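Local coordinates for 2,3-dimethylmalate lyase (Aspergillus niger, PDB 3FA4), which is a magnesium-bound lyase of the phosphoenolpyruvate phosphomutase family, built on a TIM-barrel fold, at residues V3-A6 with T7-R10; R68-A71 with E72-N76; V97-T100 with T101-S105. All coordinates share one frame; numbering follows the deposited sequence.

Interaction 1. Residues V3-A6 with T7-R10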
loop_
_atom_site.group_PDB
_atom_site.type_symbol
_atom_site.label_atom_id
_atom_site.label_comp_id
_atom_site.label_asym_id
_atom_site.label_seq_id
_atom_site.Cartn_x
_atom_site.Cartn_y
_atom_site.Cartn_z
ATOM N N VAL B 3 0.881 -8.191 -23.513
ATOM C CA VAL B 3 -0.067 -7.412 -24.349
ATOM C C VAL B 3 -0.903 -6.591 -23.334
ATOM O O VAL B 3 -0.968 -6.937 -22.135
ATOM C CB VAL B 3 -1.002 -8.371 -25.195
ATOM C CG1 VAL B 3 -2.078 -7.603 -25.990
ATOM C CG2 VAL B 3 -0.192 -9.205 -26.148
ATOM N N THR B 4 -1.504 -5.483 -23.765
ATOM C CA THR B 4 -2.482 -4.792 -22.882
ATOM C C THR B 4 -3.828 -4.600 -23.613
ATOM O O THR B 4 -3.916 -4.660 -24.885
ATOM C CB THR B 4 -1.860 -3.503 -22.166
ATOM O OG1 THR B 4 -2.906 -2.674 -21.623
ATOM C CG2 THR B 4 -1.007 -2.648 -23.195
ATOM N N ALA B 5 -4.874 -4.474 -22.810
ATOM C CA ALA B 5 -6.172 -4.108 -23.348
ATOM C C ALA B 5 -6.259 -2.626 -23.802
ATOM O O ALA B 5 -7.267 -2.252 -24.406
ATOM C CB ALA B 5 -7.317 -4.537 -22.466
ATOM N N ALA B 6 -5.183 -1.841 -23.602
ATOM C CA ALA B 6 -5.024 -0.470 -24.180
ATOM C C ALA B 6 -5.048 -0.446 -25.707
ATOM O O ALA B 6 -5.744 0.372 -26.359
ATOM C CB ALA B 6 -3.685 0.176 -23.660
ATOM N N THR B 7 -4.226 -1.350 -26.243
ATOM C CA THR B 7 -4.030 -1.608 -27.661
ATOM C C THR B 7 -5.292 -2.102 -28.364
ATOM O O THR B 7 -5.557 -1.730 -29.502
ATOM C CB THR B 7 -2.884 -2.635 -27.890
ATOM O OG1 THR B 7 -1.655 -2.123 -27.331
ATOM C CG2 THR B 7 -2.690 -2.891 -29.368
ATOM N N SER B 8 -6.085 -2.942 -27.727
ATOM C CA SER B 8 -7.278 -3.386 -28.444
ATOM C C SER B 8 -8.391 -2.283 -28.344
ATOM O O SER B 8 -9.095 -2.032 -29.293
ATOM C CB SER B 8 -7.671 -4.794 -27.992
ATOM O OG SER B 8 -8.055 -4.813 -26.645
ATOM N N LEU B 9 -8.493 -1.584 -27.218
ATOM C CA LEU B 9 -9.322 -0.347 -27.111
ATOM C C LEU B 9 -8.959 0.675 -28.173
ATOM O O LEU B 9 -9.829 1.162 -28.899
ATOM C CB LEU B 9 -9.238 0.318 -25.727
ATOM C CG LEU B 9 -10.297 1.401 -25.472
ATOM C CD1 LEU B 9 -11.741 0.902 -25.690
ATOM C CD2 LEU B 9 -10.157 2.082 -24.041
ATOM N N ARG B 10 -7.676 0.986 -28.282
ATOM C CA ARG B 10 -7.169 1.962 -29.255
ATOM C C ARG B 10 -7.606 1.572 -30.645
ATOM O O ARG B 10 -8.066 2.377 -31.407
ATOM C CB ARG B 10 -5.631 1.991 -29.177
ATOM C CG ARG B 10 -5.047 3.158 -29.819
ATOM C CD ARG B 10 -3.745 3.613 -29.174
ATOM N NE ARG B 10 -3.712 5.055 -29.161
ATOM C CZ ARG B 10 -3.744 5.778 -28.065
ATOM N NH1 ARG B 10 -3.815 5.254 -26.895
ATOM N NH2 ARG B 10 -3.706 7.048 -28.135
#

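Interaction 2. Residues R68-A71 with E72-N76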
loop_
_atom_site.group_PDB
_atom_site.type_symbol
_atom_site.label_atom_id
_atom_site.label_comp_id
_atom_site.label_asym_id
_atom_site.label_seq_id
_atom_site.Cartn_x
_atom_site.Cartn_y
_atom_site.Cartn_z
ATOM N N ARG B 68 -4.737 3.750 -8.439
ATOM C CA ARG B 68 -3.960 2.760 -9.181
ATOM C C ARG B 68 -4.063 1.330 -8.643
ATOM O O ARG B 68 -4.064 0.398 -9.433
ATOM C CB ARG B 68 -2.489 3.167 -9.186
ATOM C CG ARG B 68 -1.606 2.217 -10.000
ATOM C CD ARG B 68 -0.868 1.229 -9.117
ATOM N NE ARG B 68 -0.104 0.317 -9.972
ATOM C CZ ARG B 68 1.214 0.354 -10.167
ATOM N NH1 ARG B 68 1.980 1.237 -9.561
ATOM N NH2 ARG B 68 1.770 -0.522 -10.945
ATOM N N ALA B 69 -4.114 1.136 -7.310
ATOM C CA ALA B 69 -4.205 -0.239 -6.781
ATOM C C ALA B 69 -5.548 -0.857 -7.210
ATOM O O ALA B 69 -5.608 -2.041 -7.639
ATOM C CB ALA B 69 -3.984 -0.292 -5.334
ATOM N N ASN B 70 -6.581 -0.012 -7.238
ATOM C CA ASN B 70 -7.955 -0.461 -7.561
ATOM C C ASN B 70 -8.077 -0.693 -9.047
ATOM O O ASN B 70 -8.578 -1.734 -9.413
ATOM C CB ASN B 70 -9.052 0.452 -6.965
ATOM C CG ASN B 70 -10.394 -0.285 -6.734
ATOM O OD1 ASN B 70 -10.437 -1.334 -6.159
ATOM N ND2 ASN B 70 -11.470 0.301 -7.159
ATOM N N ALA B 71 -7.549 0.211 -9.893
ATOM C CA ALA B 71 -7.567 -0.004 -11.379
ATOM C C ALA B 71 -6.749 -1.186 -11.846
ATOM O O ALA B 71 -7.205 -1.910 -12.739
ATOM C CB ALA B 71 -7.176 1.315 -12.184
ATOM N N GLU B 72 -5.523 -1.374 -11.322
ATOM C CA GLU B 72 -4.768 -2.558 -11.603
ATOM C C GLU B 72 -5.443 -3.863 -11.232
ATOM O O GLU B 72 -5.279 -4.862 -11.935
ATOM C CB GLU B 72 -3.441 -2.549 -10.910
ATOM C CG GLU B 72 -2.572 -3.743 -11.347
ATOM C CD GLU B 72 -1.119 -3.674 -10.884
ATOM O OE1 GLU B 72 -0.391 -4.667 -11.015
ATOM O OE2 GLU B 72 -0.738 -2.647 -10.328
ATOM N N MET B 73 -6.103 -3.901 -10.083
ATOM C CA MET B 73 -6.859 -5.050 -9.712
ATOM C C MET B 73 -8.032 -5.315 -10.677
ATOM O O MET B 73 -8.231 -6.476 -11.105
ATOM C CB MET B 73 -7.346 -4.885 -8.283
ATOM C CG MET B 73 -7.998 -6.124 -7.718
ATOM S SD MET B 73 -9.786 -6.131 -7.967
ATOM C CE MET B 73 -10.275 -4.491 -7.288
ATOM N N ILE B 74 -8.805 -4.284 -11.031
ATOM C CA ILE B 74 -9.947 -4.486 -11.973
ATOM C C ILE B 74 -9.493 -4.842 -13.400
ATOM O O ILE B 74 -10.051 -5.717 -14.025
ATOM C CB ILE B 74 -10.920 -3.235 -11.910
ATOM C CG1 ILE B 74 -11.462 -3.088 -10.455
ATOM C CG2 ILE B 74 -12.042 -3.338 -12.942
ATOM C CD1 ILE B 74 -12.121 -1.665 -10.050
ATOM N N SER B 75 -8.457 -4.179 -13.915
ATOM C CA SER B 75 -7.864 -4.534 -15.173
ATOM C C SER B 75 -7.377 -5.968 -15.276
ATOM O O SER B 75 -7.331 -6.510 -16.369
ATOM C CB SER B 75 -6.671 -3.636 -15.464
ATOM O OG SER B 75 -7.023 -2.264 -15.434
ATOM N N ASN B 76 -7.003 -6.595 -14.162
ATOM C CA ASN B 76 -6.381 -7.883 -14.252
ATOM C C ASN B 76 -7.237 -9.035 -13.847
ATOM O O ASN B 76 -6.767 -10.125 -13.813
ATOM C CB ASN B 76 -5.025 -7.868 -13.572
ATOM C CG ASN B 76 -3.958 -7.214 -14.448
ATOM O OD1 ASN B 76 -3.533 -7.774 -15.439
ATOM N ND2 ASN B 76 -3.589 -6.004 -14.112
#

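Interaction 3. Residues V97-T100 with T101-S105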
loop_
_atom_site.group_PDB
_atom_site.type_symbol
_atom_site.label_atom_id
_atom_site.label_comp_id
_atom_site.label_asym_id
_atom_site.label_seq_id
_atom_site.Cartn_x
_atom_site.Cartn_y
_atom_site.Cartn_z
ATOM N N VAL B 97 1.208 13.875 -13.183
ATOM C CA VAL B 97 0.492 13.282 -14.346
ATOM C C VAL B 97 1.244 12.105 -15.029
ATOM O O VAL B 97 0.637 11.081 -15.340
ATOM C CB VAL B 97 0.063 14.359 -15.346
ATOM C CG1 VAL B 97 -0.843 13.763 -16.378
ATOM C CG2 VAL B 97 -0.644 15.467 -14.604
ATOM N N ALA B 98 2.545 12.273 -15.228
ATOM C CA ALA B 98 3.440 11.355 -15.942
ATOM C C ALA B 98 3.533 10.043 -15.203
ATOM O O ALA B 98 3.429 8.942 -15.814
ATOM C CB ALA B 98 4.847 11.965 -16.019
ATOM N N ARG B 99 3.791 10.185 -13.901
ATOM C CA ARG B 99 3.794 9.085 -12.926
ATOM C C ARG B 99 2.527 8.287 -12.896
ATOM O O ARG B 99 2.590 7.077 -12.830
ATOM C CB ARG B 99 4.097 9.595 -11.522
ATOM C CG ARG B 99 5.539 9.978 -11.375
ATOM C CD ARG B 99 5.978 10.243 -9.908
ATOM N NE ARG B 99 5.775 9.119 -8.973
ATOM C CZ ARG B 99 6.740 8.292 -8.560
ATOM N NH1 ARG B 99 7.961 8.408 -9.037
ATOM N NH2 ARG B 99 6.483 7.283 -7.708
ATOM N N THR B 100 1.378 8.962 -12.917
ATOM C CA THR B 100 0.051 8.311 -12.956
ATOM C C THR B 100 -0.092 7.540 -14.293
ATOM O O THR B 100 -0.598 6.444 -14.345
ATOM C CB THR B 100 -1.050 9.394 -12.965
ATOM O OG1 THR B 100 -0.968 10.199 -11.811
ATOM C CG2 THR B 100 -2.511 8.793 -13.150
ATOM N N THR B 101 0.361 8.172 -15.361
ATOM C CA THR B 101 0.228 7.634 -16.743
ATOM C C THR B 101 1.033 6.332 -16.843
ATOM O O THR B 101 0.516 5.373 -17.319
ATOM C CB THR B 101 0.657 8.691 -17.775
ATOM O OG1 THR B 101 -0.159 9.875 -17.620
ATOM C CG2 THR B 101 0.542 8.195 -19.235
ATOM N N GLU B 102 2.279 6.348 -16.336
ATOM C CA GLU B 102 3.223 5.234 -16.360
ATOM C C GLU B 102 2.752 4.013 -15.507
ATOM O O GLU B 102 2.819 2.852 -15.978
ATOM C CB GLU B 102 4.618 5.718 -15.883
ATOM C CG GLU B 102 5.281 6.661 -16.798
ATOM C CD GLU B 102 6.249 7.629 -16.107
ATOM O OE1 GLU B 102 6.499 7.557 -14.861
ATOM O OE2 GLU B 102 6.782 8.489 -16.841
ATOM N N GLN B 103 2.359 4.297 -14.260
ATOM C CA GLN B 103 1.745 3.363 -13.338
ATOM C C GLN B 103 0.411 2.754 -13.812
ATOM O O GLN B 103 0.238 1.554 -13.741
ATOM C CB GLN B 103 1.550 4.045 -11.993
ATOM C CG GLN B 103 2.831 4.272 -11.289
ATOM C CD GLN B 103 2.648 4.706 -9.905
ATOM O OE1 GLN B 103 1.646 4.353 -9.292
ATOM N NE2 GLN B 103 3.629 5.441 -9.349
ATOM N N TYR B 104 -0.537 3.553 -14.272
ATOM C CA TYR B 104 -1.725 3.017 -14.978
ATOM C C TYR B 104 -1.373 2.142 -16.178
ATOM O O TYR B 104 -1.970 1.098 -16.371
ATOM C CB TYR B 104 -2.644 4.160 -15.449
ATOM C CG TYR B 104 -3.687 4.660 -14.423
ATOM C CD1 TYR B 104 -3.364 4.821 -13.097
ATOM C CD2 TYR B 104 -5.007 5.000 -14.832
ATOM C CE1 TYR B 104 -4.318 5.309 -12.172
ATOM C CE2 TYR B 104 -5.962 5.473 -13.920
ATOM C CZ TYR B 104 -5.588 5.612 -12.603
ATOM O OH TYR B 104 -6.490 6.053 -11.717
ATOM N N SER B 105 -0.421 2.558 -16.999
ATOM C CA SER B 105 0.001 1.754 -18.132
ATOM C C SER B 105 0.561 0.401 -17.734
ATOM O O SER B 105 0.050 -0.607 -18.201
ATOM C CB SER B 105 1.033 2.516 -18.949
ATOM O OG SER B 105 0.452 3.761 -19.271
#

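Interaction 1. Residues V3-A6 with T7-R10
Ala5 O is the acceptor shared by Leu9 and Ser8 in the first turn of the helix that runs on to residue 13. Leu9 N reaches it at 3.1 Å with an N-H...O angle of 165°, the ordinary bond of an alpha helix. Ser8 OG adds only a weak bond, at 3.5 Å from the same Ala5 O; its chi1 of 65° sets the hydroxyl between its own backbone N and carbonyl carbon, turned back along the chain. One residue on, Arg10 N donates to Ala6 O at 2.8 Å. The start of the helix also needs partners for its leading N-H groups, and here Thr4 acts as N-cap: Thr4 OG1 accepts from Ala6 N at 3.1 Å, nearly straight at 171°. Thr4 CG2 makes a van der Waals approach to Thr7 OG1 at 4.2 Å. That hydroxyl has its hydrogen bond with Asp154 OD2. The guanidinium of Arg10 likewise finds its partners beyond this turn, NH2 in a salt bridge with Asp185 and NH1 on the carbonyl of Asp154. Ala6 packs on Asp154 and Leu9 on Ala110, while Thr4 rests against Met2 of a second subunit.

Interaction 2. Residues R68-A71 with E72-N76
Arg68 and Glu72 stand one turn apart on helix 64-75, their side chains side by side and pointing the same way. The helix belongs to the outer layer of the TIM barrel, and its sides differ sharply. The tight side faces the sheet: Ala71 and Ile74 pack on strands 42-44 and 83-86, and Ser75 on the latter. Ala71 O is gripped twice, by Ser75 N at 2.8 Å and by Ser75 OG at 2.7 Å, from opposite faces of its carbonyl plane. Ile74 CD1 lies 3.6 Å from Asn70 ND2, an amide nitrogen that donates to Tyr26 O. The looser side holds the exposed Ala69 and the partly exposed Met73, which is bent at chi2 and chi3 and brings CE to 3.4 Å from Asn70 OD1 while also packing on Val53 of a third subunit. The salt bridge belongs to neither: Glu72 is buried at a subunit interface. Arg68 NE bonds Glu72 OE2 at 3.1 Å, with OE2 29° out of the guanidinium plane of Arg68, and NH2 adds a weaker bond. Glu72 OE1 meets Arg106 and Arg68 of a second subunit, so carboxylates probably offset the two Arg68 groups brought close across that interface. Further along, Asn76 ND2 donates in the carbonyl plane to a lone pair of Glu72 O, at 3.0 Å.

Interaction 3. Residues V97-T100 with T101-S105
From Val97 to Tyr104 the backbone is regular alpha helix, with Thr101, Glu102, Gln103 and Tyr104 each donating its N-H to the carbonyl four residues earlier at 2.9 to 3.1 Å. One of these carbonyls has a second donor: Thr101 OG1 reaches Val97 O at 2.7 Å from above the carbonyl plane, 40° out of it, while Thr101 N comes from the opposite face. The hydroxyl can do so because chi1 of -58° sets it beside its own backbone N, leaning back down the helix. Ser105 repeats the pattern on Thr101 O, where its OG and N also arrive from opposite faces. Helix 94-107 is the connection of a beta-alpha-beta unit between strands 83-86 and 111-114 of the barrel, and Val97 and Thr101 turn to strand 111-114 and helix 134-151. Thr100 and Tyr104 lie elsewhere on the helix, toward helix 64-75. Thr100 CG2 sits over one face of the tyrosine ring, offset toward its rim, a CH-pi contact 4.2 Å from the centroid and 20° off the ring normal. Thr100 OG1 meanwhile bonds to Met96 O. Tyr104 OH bonds to Asp86 O, which anchors the ring to the backbone of a magnesium ligand; the side chain is about 9 Å from the ion. On another flank, Glu102, extended beyond CG, runs back along the helix past Ala98 O, its carboxylate carbon CD 3.1 Å from that oxygen, a tight approach. Arg99 and Gln103 meet less closely: Arg99 NH2 lies 3.8 Å from Gln103 NE2 with guanidinium and amide planes steeply inclined to each other, while Gln103 OE1 takes a weak bond from Arg68 and Arg99 packs on His54 of a fourth subunit.

The three contacts come in series along the chain, on helices 5-13, 64-75 and 94-107. Interactions 2 and 3 sit on barrel helices that flank strand 83-86, which ends in the magnesium ligand Asp86; their centres are 13 Å apart. They touch directly, Arg68 CA lying 3.9 Å from Tyr104 CE1, so the two helices pack as neighbours. Interaction 1 does not touch the others, though its nearest atoms come to about 6 Å from interaction 2 and 5 Å from interaction 3; its helix packs on the loops just before strands 111-114 and 156-161. All three include residues that reach a second subunit, which ties these helices to the four-chain assembly.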